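Local coordinates for NmrA family protein (Shigella flexneri 2a, PDB 3QVO), which is of unknown function but probably binds NAD(P) through a Rossmann fold, at residues G220-Q223 against P224-G228; K198-A201 against A202-D206; A94-G98 against E99-I103. One frame throughout, in Å; residues are numbered along the deposited sequence.

Contact 1. Residues G220-Q223 against P224-G228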
loop_
_atom_site.group_PDB
_atom_site.type_symbol
_atom_site.label_atom_id
_atom_site.label_comp_id
_atom_site.label_asym_id
_atom_site.label_seq_id
_atom_site.Cartn_x
_atom_site.Cartn_y
_atom_site.Cartn_z
ATOM N N GLY A 220 6.494 -10.929 -0.560
ATOM C CA GLY A 220 7.298 -10.351 -1.625
ATOM C C GLY A 220 6.601 -10.537 -2.960
ATOM O O GLY A 220 5.941 -11.562 -3.187
ATOM N N ILE A 221 6.744 -9.546 -3.845
ATOM C CA ILE A 221 6.133 -9.579 -5.167
ATOM C C ILE A 221 7.232 -9.353 -6.223
ATOM O O ILE A 221 7.885 -8.313 -6.243
ATOM C CB ILE A 221 5.055 -8.460 -5.340
ATOM C CG1 ILE A 221 4.158 -8.316 -4.105
ATOM C CG2 ILE A 221 4.160 -8.717 -6.573
ATOM C CD1 ILE A 221 3.510 -6.892 -3.998
ATOM N N ASN A 222 7.431 -10.331 -7.096
ATOM C CA ASN A 222 8.361 -10.169 -8.220
ATOM C C ASN A 222 7.810 -10.700 -9.567
ATOM O O ASN A 222 6.980 -11.593 -9.597
ATOM C CB ASN A 222 9.686 -10.869 -7.902
ATOM C CG ASN A 222 9.577 -12.369 -7.986
ATOM O OD1 ASN A 222 9.212 -13.015 -7.009
ATOM N ND2 ASN A 222 9.870 -12.934 -9.169
ATOM N N GLN A 223 8.317 -10.152 -10.668
ATOM C CA GLN A 223 8.037 -10.651 -11.998
ATOM C C GLN A 223 8.766 -11.990 -12.149
ATOM O O GLN A 223 9.894 -12.118 -11.679
ATOM C CB GLN A 223 8.533 -9.619 -13.016
ATOM C CG GLN A 223 8.278 -9.906 -14.483
ATOM C CD GLN A 223 8.560 -8.671 -15.372
ATOM O OE1 GLN A 223 8.166 -7.520 -15.047
ATOM N NE2 GLN A 223 9.238 -8.906 -16.503
ATOM N N PRO A 224 8.117 -13.008 -12.727
ATOM C CA PRO A 224 8.812 -14.275 -12.892
ATOM C C PRO A 224 9.932 -14.180 -13.906
ATOM O O PRO A 224 9.838 -13.397 -14.852
ATOM C CB PRO A 224 7.727 -15.216 -13.423
ATOM C CG PRO A 224 6.437 -14.606 -13.023
ATOM C CD PRO A 224 6.675 -13.129 -12.994
ATOM N N GLY A 225 10.966 -15.001 -13.731
ATOM C CA GLY A 225 12.076 -15.082 -14.702
ATOM C C GLY A 225 12.898 -13.799 -14.769
ATOM O O GLY A 225 13.240 -13.328 -15.836
ATOM N N THR A 226 13.162 -13.198 -13.615
ATOM C CA THR A 226 14.008 -12.004 -13.533
ATOM C C THR A 226 15.004 -12.209 -12.403
ATOM O O THR A 226 15.428 -11.258 -11.730
ATOM C CB THR A 226 13.168 -10.748 -13.242
ATOM O OG1 THR A 226 12.485 -10.919 -11.993
ATOM C CG2 THR A 226 12.195 -10.490 -14.375
ATOM N N ASP A 227 15.330 -13.475 -12.173
ATOM C CA ASP A 227 16.262 -13.848 -11.135
ATOM C C ASP A 227 17.643 -13.303 -11.580
ATOM O O ASP A 227 17.904 -13.187 -12.769
ATOM C CB ASP A 227 16.262 -15.380 -10.977
ATOM C CG ASP A 227 17.149 -15.866 -9.838
ATOM O OD1 ASP A 227 17.088 -15.303 -8.715
ATOM O OD2 ASP A 227 17.920 -16.827 -10.107
ATOM N N GLY A 228 18.459 -12.902 -10.602
ATOM C CA GLY A 228 19.708 -12.189 -10.863
ATOM C C GLY A 228 20.796 -13.126 -11.271
ATOM O O GLY A 228 20.801 -14.291 -10.864
#
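Gln223 and Thr226 close a beta turn in which Pro224 and Gly225 hold the two corners, a distorted turn nearest to type II, just beyond strand 217-222 of the Rossmann-type sheet. Proline at the first corner and a glycine with positive phi (67°) at the second suit this shape. Gln223 points its CG away from the backbone N (chi1 -177°) and runs on extended. Its CB lies 3.4 Å from Pro224 N, and CG passes 3.8 Å from Pro224 O. The chain crosses Thr226 at about a right angle, and CG, CD and NE2 of Gln223 in turn lie beside the methyl Thr226 CG2, CG and NE2 each at 4.0 Å from it. The backbone of Gln223 supplies the polar half of the contact. Its O takes a 2.9 Å hydrogen bond from Thr226 OG1, so a side-chain hydroxyl bridges the turn. Thr226 OG1 is also bonded to Thr193 N, which ties the turn to the chain before strand 194-196. Asn222 ND2, which also bonds Glu182 OE2, donates a short 2.6 Å hydrogen bond to Gln223 O, from the face of the carbonyl plane opposite to Thr226 OG1.

Contact 2. Residues K198-A201 against A202-D206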
loop_
_atom_site.group_PDB
_atom_site.type_symbol
_atom_site.label_atom_id
_atom_site.label_comp_id
_atom_site.label_asym_id
_atom_site.label_seq_id
_atom_site.Cartn_x
_atom_site.Cartn_y
_atom_site.Cartn_z
ATOM N N LYS A 198 2.206 -1.774 -12.175
ATOM C CA LYS A 198 0.879 -2.230 -12.571
ATOM C C LYS A 198 0.597 -3.590 -11.950
ATOM O O LYS A 198 -0.535 -3.850 -11.513
ATOM C CB LYS A 198 0.785 -2.267 -14.091
ATOM C CG LYS A 198 -0.583 -2.222 -14.680
ATOM C CD LYS A 198 -0.531 -1.765 -16.172
ATOM C CE LYS A 198 -0.516 -0.197 -16.280
ATOM N NZ LYS A 198 -0.389 0.341 -17.665
ATOM N N SER A 199 1.629 -4.423 -11.838
ATOM C CA SER A 199 1.470 -5.717 -11.205
ATOM C C SER A 199 1.061 -5.543 -9.752
ATOM O O SER A 199 0.113 -6.183 -9.267
ATOM C CB SER A 199 2.756 -6.529 -11.258
ATOM O OG SER A 199 3.145 -6.857 -12.606
ATOM N N VAL A 200 1.764 -4.662 -9.060
ATOM C CA VAL A 200 1.516 -4.488 -7.650
ATOM C C VAL A 200 0.131 -3.887 -7.449
ATOM O O VAL A 200 -0.588 -4.277 -6.544
ATOM C CB VAL A 200 2.598 -3.640 -6.991
ATOM C CG1 VAL A 200 2.319 -3.495 -5.484
ATOM C CG2 VAL A 200 3.961 -4.275 -7.225
ATOM N N ALA A 201 -0.254 -2.970 -8.322
ATOM C CA ALA A 201 -1.608 -2.402 -8.265
ATOM C C ALA A 201 -2.668 -3.470 -8.475
ATOM O O ALA A 201 -3.698 -3.477 -7.795
ATOM C CB ALA A 201 -1.787 -1.278 -9.275
ATOM N N ALA A 202 -2.421 -4.379 -9.405
ATOM C CA ALA A 202 -3.354 -5.479 -9.660
ATOM C C ALA A 202 -3.558 -6.311 -8.402
ATOM O O ALA A 202 -4.659 -6.699 -8.098
ATOM C CB ALA A 202 -2.857 -6.337 -10.785
ATOM N N LEU A 203 -2.500 -6.601 -7.674
ATOM C CA LEU A 203 -2.643 -7.359 -6.429
ATOM C C LEU A 203 -3.482 -6.565 -5.423
ATOM O O LEU A 203 -4.381 -7.096 -4.828
ATOM C CB LEU A 203 -1.273 -7.675 -5.807
ATOM C CG LEU A 203 -1.296 -8.567 -4.541
ATOM C CD1 LEU A 203 -2.056 -9.940 -4.675
ATOM C CD2 LEU A 203 0.132 -8.816 -4.070
ATOM N N ILE A 204 -3.143 -5.301 -5.234
ATOM C CA ILE A 204 -3.809 -4.471 -4.272
ATOM C C ILE A 204 -5.303 -4.499 -4.582
ATOM O O ILE A 204 -6.107 -4.792 -3.705
ATOM C CB ILE A 204 -3.204 -3.046 -4.245
ATOM C CG1 ILE A 204 -1.768 -3.104 -3.707
ATOM C CG2 ILE A 204 -4.025 -2.092 -3.349
ATOM C CD1 ILE A 204 -0.959 -1.871 -4.031
ATOM N N THR A 205 -5.653 -4.305 -5.854
ATOM C CA THR A 205 -7.033 -4.291 -6.285
ATOM C C THR A 205 -7.739 -5.621 -6.054
ATOM O O THR A 205 -8.895 -5.641 -5.614
ATOM C CB THR A 205 -7.132 -3.847 -7.750
ATOM O OG1 THR A 205 -6.710 -2.473 -7.843
ATOM C CG2 THR A 205 -8.561 -3.906 -8.240
ATOM N N ASP A 206 -7.061 -6.737 -6.337
ATOM C CA ASP A 206 -7.637 -8.042 -6.025
ATOM C C ASP A 206 -7.922 -8.202 -4.526
ATOM O O ASP A 206 -8.939 -8.783 -4.168
ATOM C CB ASP A 206 -6.769 -9.177 -6.539
ATOM C CG ASP A 206 -6.800 -9.300 -8.079
ATOM O OD1 ASP A 206 -7.520 -8.512 -8.770
ATOM O OD2 ASP A 206 -6.089 -10.192 -8.603
#
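Ala201 and Thr205 are joined twice within helix 197-209. Thr205 N donates to Ala201 O at 2.9 Å. Thr205 OG1 gives a longer bond of 3.2 Å to that oxygen, arriving from above the carbonyl plane. The hydroxyl gets there because it stands anti to its own carbonyl carbon (chi1 -66°), leaning back over the preceding turn. One buried carbonyl thus accepts two donors from a single residue. The other cross-segment bonds are the regular i to i+4 ladder: Ala202 N to Lys198 O (2.9 Å), Leu203 N to Ser199 O (3.1 Å) and Ile204 N to Val200 O (3.0 Å).

Apolar contact runs along another side of the helix. Val200 CG1 meets the tip of Ile204, CD1, at 3.9 Å, the two side chains being one turn apart and set at a slant to each other. Ile204 CD1 also lies 3.5 Å from Val200 O.

The remaining polar groups reach neighbouring parts of the chain: Lys198 NZ forms a salt bridge with Asp177, and Ser199 OG bonds to Ser196 OG and Asp180 N. Ala201 packs on helix 34-43, whereas Val200, Leu203 and Ile204 face strand 164-174, and Val200 and Leu203 also meet Ile221. The helix is thus sandwiched between helix 34-43 and the parallel strands 164-174 and 217-222, as in the layered alpha/beta architecture of a Rossmann fold.

Contact 3. Residues A94-G98 against E99-I103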
loop_
_atom_site.group_PDB
_atom_site.type_symbol
_atom_site.label_atom_id
_atom_site.label_comp_id
_atom_site.label_asym_id
_atom_site.label_seq_id
_atom_site.Cartn_x
_atom_site.Cartn_y
_atom_site.Cartn_z
ATOM N N ALA A 94 -2.186 1.835 2.173
ATOM C CA ALA A 94 -1.113 2.734 2.468
ATOM C C ALA A 94 0.039 2.435 1.526
ATOM O O ALA A 94 0.485 1.286 1.406
ATOM C CB ALA A 94 -0.643 2.553 3.906
ATOM N N ASN A 95 0.506 3.513 0.899
ATOM C CA ASN A 95 1.632 3.518 -0.006
ATOM C C ASN A 95 2.432 4.733 0.477
ATOM O O ASN A 95 2.332 5.824 -0.134
ATOM C CB ASN A 95 1.082 3.684 -1.463
ATOM C CG ASN A 95 2.175 3.586 -2.551
ATOM O OD1 ASN A 95 3.335 3.122 -2.255
ATOM N ND2 ASN A 95 1.844 4.078 -3.819
ATOM N N LEU A 96 3.161 4.555 1.600
ATOM C CA LEU A 96 3.816 5.646 2.307
ATOM C C LEU A 96 5.298 5.732 2.051
ATOM O O LEU A 96 6.012 4.714 2.053
ATOM C CB LEU A 96 3.670 5.479 3.808
ATOM C CG LEU A 96 2.239 5.411 4.326
ATOM C CD1 LEU A 96 2.371 5.104 5.780
ATOM C CD2 LEU A 96 1.481 6.693 4.029
ATOM N N THR A 97 5.778 6.961 1.919
ATOM C CA THR A 97 7.168 7.157 1.638
ATOM C C THR A 97 7.849 8.054 2.644
ATOM O O THR A 97 7.220 8.839 3.379
ATOM C CB THR A 97 7.368 7.785 0.216
ATOM O OG1 THR A 97 6.687 9.051 0.138
ATOM C CG2 THR A 97 6.804 6.847 -0.873
ATOM N N GLY A 98 9.170 7.921 2.635
ATOM C CA GLY A 98 10.045 8.992 3.074
ATOM C C GLY A 98 10.557 8.754 4.464
ATOM O O GLY A 98 10.647 7.601 4.925
ATOM N N GLU A 99 10.895 9.853 5.133
ATOM C CA GLU A 99 11.386 9.762 6.482
ATOM C C GLU A 99 10.284 9.321 7.482
ATOM O O GLU A 99 9.051 9.573 7.303
ATOM C CB GLU A 99 12.063 11.075 6.913
ATOM C CG GLU A 99 13.533 11.181 6.422
ATOM C CD GLU A 99 14.245 12.433 6.916
ATOM O OE1 GLU A 99 13.575 13.483 7.081
ATOM O OE2 GLU A 99 15.476 12.369 7.137
ATOM N N ASP A 100 10.764 8.609 8.494
ATOM C CA ASP A 100 9.980 8.319 9.652
ATOM C C ASP A 100 8.850 7.387 9.338
ATOM O O ASP A 100 7.761 7.508 9.880
ATOM C CB ASP A 100 9.470 9.630 10.249
ATOM C CG ASP A 100 10.618 10.510 10.719
ATOM O OD1 ASP A 100 11.499 9.993 11.462
ATOM O OD2 ASP A 100 10.662 11.702 10.328
ATOM N N LEU A 101 9.120 6.423 8.468
ATOM C CA LEU A 101 8.057 5.524 8.057
ATOM C C LEU A 101 7.445 4.785 9.261
ATOM O O LEU A 101 6.272 4.372 9.217
ATOM C CB LEU A 101 8.576 4.556 7.007
ATOM C CG LEU A 101 7.551 3.863 6.132
ATOM C CD1 LEU A 101 6.298 4.711 5.840
ATOM C CD2 LEU A 101 8.228 3.486 4.855
ATOM N N ASP A 102 8.247 4.644 10.318
ATOM C CA ASP A 102 7.854 3.951 11.532
ATOM C C ASP A 102 6.818 4.765 12.308
ATOM O O ASP A 102 5.814 4.228 12.721
ATOM C CB ASP A 102 9.072 3.629 12.431
ATOM C CG ASP A 102 9.967 4.841 12.714
ATOM O OD1 ASP A 102 9.968 5.788 11.913
ATOM O OD2 ASP A 102 10.707 4.849 13.736
ATOM N N ILE A 103 7.097 6.055 12.484
ATOM C CA ILE A 103 6.194 6.997 13.084
ATOM C C ILE A 103 4.915 7.063 12.292
ATOM O O ILE A 103 3.794 7.028 12.879
ATOM C CB ILE A 103 6.863 8.406 13.280
ATOM C CG1 ILE A 103 8.117 8.269 14.140
ATOM C CG2 ILE A 103 5.920 9.350 13.990
ATOM C CD1 ILE A 103 9.027 9.579 14.220
#
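Thr97 O and Glu99 O, one from each segment, both accept a hydrogen bond from NE2 of Gln104, in the first turn of helix 101-114. This single amide nitrogen grips the bend on both sides of Gly98 and ties the loop to the helix that follows it. No hydrogen bond joins the two segments directly, so the contact between them is otherwise apolar.

That apolar part is the meeting of two leucines. Leu96 directs its CB toward the later segment, and Leu101 swings its branched end back to it, with CG anti to the backbone N (chi1 -160°). Leu101 CD1 comes to rest 3.4 Å from Leu96 CB, tighter than usual van der Waals contact, and 3.9 Å from Leu96 CD1. Both methyls of Leu101, CD1 and CD2, lie 3.8 Å from Leu96 O, and CD1 alone also meets the side chain. A chi2 of 32°, well short of the staggered +60°, accompanies this close fit. Phe122 of strand 119-123 lies against Leu96, while Phe151 of helix 149-159 and Leu124 pack on Leu101.

The chain turns at Gly98, whose phi of 101° is readily adopted by a residue without a side chain. Asp100 then takes the N-cap position, though its carboxylate makes no capping bond. In the first turn Asp102 OD1 receives a weak bond from Ile103 N, 2.9 Å long.

The segments form the strand-to-helix corner of the beta-alpha-beta unit 91-95, 101-114, 119-123, at the strand end where Rossmann folds usually receive their dinucleotide. The corner is thus held by buried leucine packing and one bridging glutamine amide, with the exposed Glu99 on the outside and Asp102 OD2 paired to Arg153 in a salt bridge.

From the N terminus, contact 3 comes first, turning the chain from strand 91-95 into helix 101-114. Contact 2 follows within helix 197-209, after strand 194-196, and contact 1 comes last, where strand 217-222 ends and the chain leaves the sheet. Each closes a short local loop or helical turn before the next opens, so none nests in or crosses another. Contacts 2 and 1 touch: Ile221 CD1 lies 3.9 Å from both Leu203 CD2 and Val200 CG1, packing the helix against the strand that follows it. Contact 3 stays apart, its nearest atoms about 6 Å from contact 2 and about 10 Å from contact 1, with which it shares the same sheet.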